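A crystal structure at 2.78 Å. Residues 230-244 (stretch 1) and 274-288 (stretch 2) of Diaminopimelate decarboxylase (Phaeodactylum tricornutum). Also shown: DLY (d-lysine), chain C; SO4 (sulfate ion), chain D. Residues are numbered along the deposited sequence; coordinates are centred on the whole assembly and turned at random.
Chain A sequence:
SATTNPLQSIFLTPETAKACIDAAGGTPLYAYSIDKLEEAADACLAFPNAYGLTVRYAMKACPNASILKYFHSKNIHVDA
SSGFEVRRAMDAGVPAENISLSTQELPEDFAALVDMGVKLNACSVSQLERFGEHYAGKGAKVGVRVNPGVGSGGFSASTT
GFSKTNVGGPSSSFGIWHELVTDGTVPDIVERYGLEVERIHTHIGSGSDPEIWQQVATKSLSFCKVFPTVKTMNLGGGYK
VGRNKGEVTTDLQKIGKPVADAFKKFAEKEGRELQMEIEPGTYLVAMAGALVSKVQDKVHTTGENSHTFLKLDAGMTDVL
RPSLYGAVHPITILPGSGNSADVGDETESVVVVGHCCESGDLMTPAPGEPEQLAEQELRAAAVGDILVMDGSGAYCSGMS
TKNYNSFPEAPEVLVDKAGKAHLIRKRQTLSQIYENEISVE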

# COMPACT_ATOMS: atom_id res chain seq x y z
N VAL A 230 21.27 21.55 -25.49
CA VAL A 230 21.33 20.62 -24.36
C VAL A 230 22.77 20.46 -23.90
O VAL A 230 23.68 20.25 -24.72
CB VAL A 230 20.71 19.27 -24.74
CG1 VAL A 230 20.95 18.24 -23.63
CG2 VAL A 230 19.22 19.42 -25.01
N LYS A 231 22.99 20.55 -22.59
CA LYS A 231 24.31 20.35 -22.01
C LYS A 231 24.35 19.25 -20.97
O LYS A 231 25.44 18.93 -20.48
CB LYS A 231 24.80 21.66 -21.37
CG LYS A 231 24.95 22.80 -22.36
CD LYS A 231 25.15 24.13 -21.66
CE LYS A 231 25.46 25.24 -22.66
NZ LYS A 231 26.71 25.97 -22.29
N THR A 232 23.21 18.65 -20.62
CA THR A 232 23.14 17.63 -19.58
C THR A 232 22.26 16.48 -20.05
O THR A 232 21.21 16.70 -20.68
CB THR A 232 22.58 18.21 -18.27
OG1 THR A 232 23.46 19.22 -17.79
CG2 THR A 232 22.46 17.13 -17.22
N MET A 233 22.68 15.25 -19.75
CA MET A 233 21.92 14.04 -20.04
C MET A 233 21.65 13.31 -18.73
O MET A 233 22.59 12.89 -18.05
CB MET A 233 22.69 13.15 -21.02
CG MET A 233 22.10 11.75 -21.20
SD MET A 233 20.84 11.67 -22.49
CE MET A 233 19.34 11.72 -21.52
N ASN A 234 20.37 13.17 -18.39
CA ASN A 234 19.93 12.48 -17.18
C ASN A 234 19.46 11.08 -17.57
O ASN A 234 18.41 10.92 -18.21
CB ASN A 234 18.82 13.26 -16.49
CG ASN A 234 18.44 12.70 -15.12
OD1 ASN A 234 18.63 11.51 -14.84
ND2 ASN A 234 17.89 13.55 -14.27
N LEU A 235 20.23 10.06 -17.17
CA LEU A 235 19.95 8.67 -17.52
C LEU A 235 19.04 7.96 -16.53
O LEU A 235 18.74 6.78 -16.72
CB LEU A 235 21.26 7.89 -17.65
CG LEU A 235 22.15 8.27 -18.83
CD1 LEU A 235 23.40 7.40 -18.86
CD2 LEU A 235 21.39 8.18 -20.14
N GLY A 236 18.60 8.65 -15.47
CA GLY A 236 17.65 8.07 -14.54
C GLY A 236 18.28 7.08 -13.58
O GLY A 236 19.49 7.06 -13.35
N GLY A 237 17.42 6.23 -13.00
CA GLY A 237 17.87 5.21 -12.09
C GLY A 237 17.63 3.80 -12.60
O GLY A 237 17.76 3.54 -13.80
N GLY A 238 17.28 2.88 -11.69
CA GLY A 238 16.99 1.51 -12.05
C GLY A 238 18.09 0.51 -11.75
O GLY A 238 17.91 -0.68 -12.03
N TYR A 239 19.21 0.95 -11.18
CA TYR A 239 20.32 0.06 -10.87
C TYR A 239 19.88 -0.98 -9.84
O TYR A 239 19.42 -0.63 -8.75
CB TYR A 239 21.51 0.87 -10.37
CG TYR A 239 21.66 2.16 -11.15
CD1 TYR A 239 22.19 2.15 -12.43
CD2 TYR A 239 21.22 3.37 -10.63
CE1 TYR A 239 22.30 3.31 -13.16
CE2 TYR A 239 21.33 4.54 -11.35
CZ TYR A 239 21.87 4.50 -12.62
OH TYR A 239 21.98 5.66 -13.35
N LYS A 240 20.02 -2.25 -10.19
CA LYS A 240 19.43 -3.31 -9.39
C LYS A 240 20.29 -3.62 -8.17
O LYS A 240 21.52 -3.59 -8.22
CB LYS A 240 19.23 -4.57 -10.23
CG LYS A 240 17.77 -5.02 -10.33
CD LYS A 240 16.86 -3.89 -10.84
CE LYS A 240 15.40 -4.34 -10.92
NZ LYS A 240 14.42 -3.26 -10.53
N VAL A 241 19.62 -3.92 -7.06
CA VAL A 241 20.26 -4.29 -5.80
C VAL A 241 19.82 -5.70 -5.45
O VAL A 241 18.62 -5.99 -5.39
CB VAL A 241 19.89 -3.31 -4.67
CG1 VAL A 241 20.49 -3.77 -3.35
CG2 VAL A 241 20.36 -1.91 -5.01
N GLY A 242 20.79 -6.59 -5.24
CA GLY A 242 20.48 -7.95 -4.84
C GLY A 242 20.38 -8.10 -3.34
O GLY A 242 21.39 -8.26 -2.66
N ARG A 243 19.16 -8.04 -2.82
CA ARG A 243 18.97 -8.16 -1.37
C ARG A 243 19.29 -9.57 -0.89
O ARG A 243 19.92 -9.75 0.16
CB ARG A 243 17.54 -7.78 -0.99
CG ARG A 243 17.17 -6.35 -1.33
CD ARG A 243 15.69 -6.11 -1.07
NE ARG A 243 15.28 -4.74 -1.37
CZ ARG A 243 14.98 -4.31 -2.59
NH1 ARG A 243 15.04 -5.14 -3.62
NH2 ARG A 243 14.60 -3.05 -2.77
N ASN A 244 18.88 -10.58 -1.64
CA ASN A 244 19.01 -11.97 -1.23
C ASN A 244 20.25 -12.60 -1.84
O ASN A 244 20.71 -12.20 -2.91
CB ASN A 244 17.77 -12.77 -1.62
CG ASN A 244 16.49 -12.08 -1.19
OD1 ASN A 244 16.08 -12.17 -0.03
ND2 ASN A 244 15.85 -11.38 -2.12
N LEU A 274 28.99 16.50 -22.77
CA LEU A 274 27.75 16.61 -22.01
C LEU A 274 27.94 16.17 -20.57
O LEU A 274 28.63 15.19 -20.28
CB LEU A 274 26.64 15.76 -22.65
CG LEU A 274 26.16 16.12 -24.06
CD1 LEU A 274 25.09 15.14 -24.51
CD2 LEU A 274 25.64 17.54 -24.11
N GLN A 275 27.31 16.91 -19.65
CA GLN A 275 27.23 16.48 -18.26
C GLN A 275 26.28 15.30 -18.13
O GLN A 275 25.24 15.25 -18.79
CB GLN A 275 26.75 17.64 -17.39
CG GLN A 275 26.51 17.27 -15.94
CD GLN A 275 27.70 17.58 -15.06
OE1 GLN A 275 28.83 17.64 -15.54
NE2 GLN A 275 27.45 17.78 -13.77
N MET A 276 26.64 14.34 -17.28
CA MET A 276 25.81 13.16 -17.04
C MET A 276 25.14 13.26 -15.68
O MET A 276 25.68 13.83 -14.73
CB MET A 276 26.64 11.87 -17.10
CG MET A 276 25.79 10.63 -17.34
SD MET A 276 26.67 9.07 -17.14
CE MET A 276 27.99 9.54 -16.04
N GLU A 277 23.94 12.69 -15.59
CA GLU A 277 23.19 12.62 -14.34
C GLU A 277 22.64 11.22 -14.15
O GLU A 277 22.24 10.56 -15.12
CB GLU A 277 22.04 13.63 -14.32
CG GLU A 277 22.48 15.07 -14.27
CD GLU A 277 21.31 16.02 -14.12
OE1 GLU A 277 20.15 15.54 -14.11
OE2 GLU A 277 21.54 17.24 -14.01
N ILE A 278 22.60 10.78 -12.90
CA ILE A 278 22.01 9.50 -12.53
C ILE A 278 21.06 9.74 -11.37
O ILE A 278 21.30 10.59 -10.51
CB ILE A 278 23.08 8.45 -12.17
CG1 ILE A 278 23.92 8.90 -10.97
CG2 ILE A 278 23.98 8.16 -13.37
CD1 ILE A 278 24.94 7.88 -10.51
N GLU A 279 19.96 8.99 -11.35
CA GLU A 279 18.89 9.17 -10.37
C GLU A 279 18.62 7.88 -9.61
O GLU A 279 17.52 7.32 -9.70
CB GLU A 279 17.62 9.67 -11.06
CG GLU A 279 17.53 11.18 -11.21
CD GLU A 279 16.32 11.62 -12.03
OE1 GLU A 279 16.36 12.71 -12.64
OE2 GLU A 279 15.32 10.87 -12.06
N PRO A 280 19.59 7.39 -8.83
CA PRO A 280 19.37 6.13 -8.11
C PRO A 280 18.49 6.35 -6.88
O PRO A 280 18.68 7.31 -6.13
CB PRO A 280 20.79 5.70 -7.71
CG PRO A 280 21.52 6.98 -7.56
CD PRO A 280 20.94 7.93 -8.58
N GLY A 281 17.53 5.45 -6.69
CA GLY A 281 16.73 5.45 -5.49
C GLY A 281 17.01 4.23 -4.65
O GLY A 281 17.52 4.33 -3.52
N THR A 282 16.70 3.05 -5.20
CA THR A 282 16.98 1.80 -4.51
C THR A 282 18.46 1.67 -4.17
O THR A 282 18.81 1.35 -3.03
CB THR A 282 16.52 0.63 -5.39
OG1 THR A 282 15.13 0.77 -5.69
CG2 THR A 282 16.75 -0.70 -4.68
N TYR A 283 19.33 1.94 -5.14
CA TYR A 283 20.76 1.70 -4.95
C TYR A 283 21.35 2.50 -3.79
O TYR A 283 22.41 2.13 -3.27
CB TYR A 283 21.52 2.03 -6.24
CG TYR A 283 22.82 1.27 -6.39
CD1 TYR A 283 22.86 0.04 -7.02
CD2 TYR A 283 24.02 1.80 -5.92
CE1 TYR A 283 24.05 -0.66 -7.17
CE2 TYR A 283 25.22 1.11 -6.06
CZ TYR A 283 25.22 -0.12 -6.69
OH TYR A 283 26.40 -0.81 -6.84
N LEU A 284 20.69 3.57 -3.36
CA LEU A 284 21.26 4.43 -2.32
C LEU A 284 20.79 4.07 -0.92
O LEU A 284 21.54 4.26 0.04
CB LEU A 284 20.92 5.89 -2.61
CG LEU A 284 21.84 6.65 -3.55
CD1 LEU A 284 21.16 7.91 -4.04
CD2 LEU A 284 23.15 6.99 -2.86
N VAL A 285 19.57 3.55 -0.76
CA VAL A 285 18.96 3.45 0.56
C VAL A 285 18.45 2.05 0.88
O VAL A 285 18.11 1.76 2.03
CB VAL A 285 17.83 4.48 0.72
CG1 VAL A 285 18.37 5.90 0.67
CG2 VAL A 285 16.77 4.28 -0.36
N ALA A 286 18.37 1.17 -0.13
CA ALA A 286 17.77 -0.15 0.06
C ALA A 286 18.43 -0.93 1.19
O ALA A 286 17.79 -1.21 2.21
CB ALA A 286 17.83 -0.96 -1.23
N MET A 287 19.70 -1.30 1.02
CA MET A 287 20.42 -2.06 2.04
C MET A 287 20.75 -1.25 3.27
O MET A 287 21.28 -1.81 4.24
CB MET A 287 21.71 -2.65 1.45
CG MET A 287 21.50 -3.53 0.23
SD MET A 287 20.23 -4.80 0.42
CE MET A 287 20.77 -5.63 1.91
N ALA A 288 20.47 0.05 3.28
CA ALA A 288 20.78 0.90 4.42
C ALA A 288 19.68 0.90 5.47
O ALA A 288 19.87 1.47 6.55
CB ALA A 288 21.05 2.33 3.96
N DLY C . 13.95 -6.89 -7.64
CA DLY C . 13.48 -5.59 -7.18
C DLY C . 14.65 -4.66 -6.84
O DLY C . 15.82 -4.97 -7.10
CB DLY C . 12.58 -4.94 -8.25
CG DLY C . 11.66 -3.85 -7.73
CD DLY C . 10.73 -3.35 -8.83
CE DLY C . 9.94 -2.13 -8.39
NZ DLY C . 9.16 -1.54 -9.52
OXT DLY C . 14.45 -3.58 -6.28
S SO4 D . 15.01 3.17 -8.52
O1 SO4 D . 15.03 1.73 -8.27
O2 SO4 D . 16.36 3.61 -8.90
O3 SO4 D . 14.58 3.88 -7.32
O4 SO4 D . 14.07 3.45 -9.61
O HOH W 1 18.64 2.19 -7.85

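Stretch 2 enters the contact at Leu 274, whose side-chain end turns back so that CD2 lies 3.4 Å from Val 230 O. From Gln 275 to Ile 278 it runs as a strand parallel to strand 232-234, their axes 20° apart. As usual in parallel pairing, one residue of each bridged pair bonds to the neighbours of the other: Gln 275 N donates to Lys 231 O (2.9 Å) and Gln 275 O accepts from Met 233 N (2.7 Å), while Glu 277 N donates to Met 233 O (2.8 Å) and Glu 277 O accepts from Leu 235 N (2.9 Å). Met 276 shares a sheet face with Met 233, and Met 276 SD lies 4.1 Å from Leu 235 CD1. On the face of Thr 232 and Asn 234, Glu 277 OE2 approaches Thr 232 CG2 (3.3 Å). Ile 278 CB lies 4.2 Å from Tyr 239 CZ. Past strand 232-234 the pattern shifts by one residue: Glu 279 N donates to Gly 236 O (2.8 Å, nearly linear). The Glu 279 side chain accepts a very short hydrogen bond at OE1 from Asn 234 ND2 (2.4 Å). Glu 279 O lies 3.2 Å from Gly 237 CA, where a CB would clash with it. Pro 280 CB meets the edge of the Tyr 239 ring, 3.8 Å from CD2. A sulfate ties the two loops together: O2 accepts from Gly 238 N (3.0 Å) and Gly 281 N (3.1 Å), O1 from Thr 282 OG1 (2.8 Å). A water adds a further link, accepting from Tyr 283 N (2.8 Å) and donating to Tyr 239 O (3.1 Å). Beyond it the contact is largely apolar: Tyr 283 CD1 packs against Tyr 239 CB (3.7 Å) and Val 241 CG2 (3.8 Å). Met 287 returns, placing CG 3.7 Å from Val 241 CG1 and SD 3.9 Å from Arg 243 CG.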